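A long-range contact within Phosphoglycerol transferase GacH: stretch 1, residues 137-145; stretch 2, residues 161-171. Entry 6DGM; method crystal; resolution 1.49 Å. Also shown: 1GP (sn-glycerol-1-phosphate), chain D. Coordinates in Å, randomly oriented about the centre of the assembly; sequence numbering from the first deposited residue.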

# COMPACT_ATOMS: atom_id res chain seq x y z
N ALA A 137 9.59 -9.99 3.94
CA ALA A 137 9.43 -8.61 4.35
C ALA A 137 10.79 -7.92 4.44
O ALA A 137 11.80 -8.56 4.70
CB ALA A 137 8.72 -8.51 5.73
N MET A 138 10.80 -6.61 4.21
CA MET A 138 12.03 -5.83 4.21
C MET A 138 11.77 -4.43 4.72
O MET A 138 10.88 -3.75 4.22
CB MET A 138 12.58 -5.72 2.78
CG MET A 138 12.82 -7.05 2.14
SD MET A 138 13.33 -6.92 0.39
CE MET A 138 14.64 -5.83 0.51
N HIS A 139 12.59 -3.98 5.68
CA HIS A 139 12.49 -2.61 6.19
C HIS A 139 13.80 -2.19 6.85
O HIS A 139 14.23 -2.83 7.81
CB HIS A 139 11.37 -2.52 7.23
CG HIS A 139 11.25 -1.16 7.87
ND1 HIS A 139 11.06 -0.01 7.13
CD2 HIS A 139 11.24 -0.78 9.17
CE1 HIS A 139 10.95 1.02 7.95
NE2 HIS A 139 11.07 0.58 9.19
N PRO A 140 14.47 -1.12 6.37
CA PRO A 140 15.78 -0.77 6.95
C PRO A 140 15.68 0.05 8.24
O PRO A 140 16.12 1.19 8.33
CB PRO A 140 16.49 -0.04 5.80
CG PRO A 140 15.47 0.34 4.84
CD PRO A 140 14.22 -0.44 5.09
N ALA A 141 15.11 -0.57 9.27
CA ALA A 141 15.16 -0.06 10.63
C ALA A 141 15.01 -1.28 11.54
O ALA A 141 15.31 -2.41 11.12
CB ALA A 141 14.10 1.03 10.86
N SER A 142 14.55 -1.07 12.77
CA SER A 142 14.29 -2.20 13.64
C SER A 142 13.05 -2.98 13.19
O SER A 142 11.99 -2.40 12.94
CB SER A 142 14.07 -1.74 15.08
OG SER A 142 13.62 -2.84 15.86
N ALA A 143 13.19 -4.30 13.12
CA ALA A 143 12.04 -5.16 12.85
C ALA A 143 10.94 -5.01 13.90
O ALA A 143 9.78 -5.33 13.61
CB ALA A 143 12.48 -6.63 12.81
N ASN A 144 11.25 -4.52 15.10
CA ASN A 144 10.23 -4.39 16.14
C ASN A 144 9.51 -3.06 16.12
O ASN A 144 8.52 -2.91 16.85
CB ASN A 144 10.85 -4.68 17.49
CG ASN A 144 11.19 -6.13 17.66
OD1 ASN A 144 10.31 -7.00 17.55
ND2 ASN A 144 12.47 -6.43 17.88
N ASN A 145 9.93 -2.11 15.29
CA ASN A 145 9.15 -0.89 15.17
C ASN A 145 7.73 -1.25 14.71
O ASN A 145 7.54 -2.07 13.80
CB ASN A 145 9.80 0.09 14.19
CG ASN A 145 11.13 0.65 14.70
OD1 ASN A 145 11.52 0.45 15.86
ND2 ASN A 145 11.82 1.40 13.86
N LEU A 161 14.04 -8.88 6.37
CA LEU A 161 15.28 -8.12 6.36
C LEU A 161 15.06 -6.83 7.12
O LEU A 161 14.10 -6.10 6.85
CB LEU A 161 15.72 -7.78 4.94
CG LEU A 161 16.40 -8.91 4.14
CD1 LEU A 161 15.41 -10.01 3.79
CD2 LEU A 161 17.05 -8.32 2.89
N ALA A 162 15.96 -6.56 8.06
CA ALA A 162 15.87 -5.36 8.88
C ALA A 162 17.27 -4.94 9.29
O ALA A 162 18.21 -5.75 9.29
CB ALA A 162 15.01 -5.59 10.13
N LEU A 163 17.43 -3.66 9.67
CA LEU A 163 18.73 -3.23 10.16
C LEU A 163 19.05 -3.86 11.51
O LEU A 163 20.22 -4.06 11.85
CB LEU A 163 18.81 -1.72 10.28
CG LEU A 163 19.01 -0.92 8.99
CD1 LEU A 163 19.29 0.55 9.34
CD2 LEU A 163 20.11 -1.49 8.14
N SER A 164 18.02 -4.15 12.31
CA SER A 164 18.22 -4.83 13.57
C SER A 164 16.96 -5.59 13.94
O SER A 164 15.87 -5.32 13.42
CB SER A 164 18.58 -3.85 14.71
OG SER A 164 17.53 -2.96 15.01
N GLY A 165 17.12 -6.55 14.84
CA GLY A 165 16.01 -7.26 15.39
C GLY A 165 15.55 -8.48 14.62
O GLY A 165 14.53 -9.07 14.98
N SER A 166 16.28 -8.87 13.57
CA SER A 166 15.98 -10.04 12.78
C SER A 166 17.28 -10.72 12.39
O SER A 166 18.34 -10.10 12.37
CB SER A 166 15.25 -9.64 11.48
OG SER A 166 15.01 -10.76 10.66
N LYS A 167 17.18 -12.01 12.07
CA LYS A 167 18.35 -12.72 11.57
C LYS A 167 18.68 -12.33 10.13
O LYS A 167 19.79 -12.61 9.66
CB LYS A 167 18.10 -14.24 11.63
CG LYS A 167 16.96 -14.70 10.74
CD LYS A 167 16.70 -16.19 10.88
CE LYS A 167 15.55 -16.64 9.98
NZ LYS A 167 15.82 -16.45 8.52
N ASP A 168 17.75 -11.70 9.43
CA ASP A 168 17.92 -11.38 8.02
C ASP A 168 18.42 -9.95 7.85
O ASP A 168 17.83 -9.01 8.41
CB ASP A 168 16.58 -11.55 7.30
CG ASP A 168 15.96 -12.92 7.55
OD1 ASP A 168 16.63 -13.92 7.22
OD2 ASP A 168 14.83 -12.98 8.08
N LYS A 169 19.51 -9.79 7.08
CA LYS A 169 20.18 -8.51 6.94
C LYS A 169 20.20 -8.03 5.49
O LYS A 169 20.23 -8.83 4.56
CB LYS A 169 21.65 -8.62 7.40
CG LYS A 169 21.84 -9.25 8.76
CD LYS A 169 21.17 -8.44 9.87
CE LYS A 169 21.42 -9.11 11.23
NZ LYS A 169 20.69 -8.44 12.34
N PHE A 170 20.18 -6.71 5.33
CA PHE A 170 20.46 -6.11 4.04
C PHE A 170 21.95 -6.22 3.73
O PHE A 170 22.80 -6.11 4.62
CB PHE A 170 20.10 -4.63 4.04
CG PHE A 170 18.64 -4.34 4.06
CD1 PHE A 170 17.96 -4.21 5.25
CD2 PHE A 170 17.94 -4.17 2.88
CE1 PHE A 170 16.61 -3.93 5.28
CE2 PHE A 170 16.59 -3.89 2.89
CZ PHE A 170 15.92 -3.77 4.10
N LYS A 171 22.25 -6.42 2.46
CA LYS A 171 23.62 -6.44 1.98
C LYS A 171 23.97 -5.13 1.28
O LYS A 171 23.10 -4.46 0.71
CB LYS A 171 23.81 -7.61 1.00
CG LYS A 171 23.67 -8.97 1.67
CD LYS A 171 23.84 -10.10 0.65
CE LYS A 171 23.73 -11.47 1.32
NZ LYS A 171 23.94 -12.58 0.35
C3 1GP D . 9.99 3.28 10.86
O3 1GP D . 8.18 2.73 9.32
C2 1GP D . 8.54 3.49 10.49
O2 1GP D . 10.25 1.96 11.34
C1 1GP D . 8.25 4.97 10.25
O1P 1GP D . 6.84 5.20 10.21
O2P 1GP D . 6.46 7.46 8.86
O3P 1GP D . 4.87 6.59 10.77
O4P 1GP D . 7.20 7.47 11.31
P 1GP D . 6.32 6.74 10.25
O HOH W 1 13.84 -9.02 17.97

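The parallel pairing of the two stretches is interrupted by a corner in each chain, at Pro140 and Ala141 in one and at Leu163 in the other, and resumes beyond it. Before the corner, Met138 lies between two hydrogen bonds to Leu161: Leu161 N donates to Ala137 O (2.8 Å) and His139 N to Leu161 O (2.9 Å). At the corner, His139 O turns back to accept Ala141 N within its own stretch (2.8 Å), and forms no hydrogen bond across the gap: Ala162 CA lies 3.2 Å from His139 O in a CA-H...O contact, and Leu161 O, a second acceptor, is 3.4 Å from it. Ala141 O then receives two weak bonds, from Leu163 N (2.9 Å) and Ser164 N (3.4 Å), before a nearly straight bond from Ala143 N to Ser164 O (2.9 Å) restores the pairing.

Apolar side chains fill the space around this framework. Phe170 points toward the first stretch, where Met138 CE approaches its CE2 (3.6 Å) and Pro140 CD its CZ (3.9 Å). Leu163 also packs against the proline, its CG 4.2 Å from Pro140 CB, while the small methyls of Ala143 and Ala162 allow close packing (CB to CB, 3.8 Å). At the exposed end, a water accepts from Asn144 ND2 (2.9 Å) and donates to Gly165 O (3.1 Å), bridging the stretches.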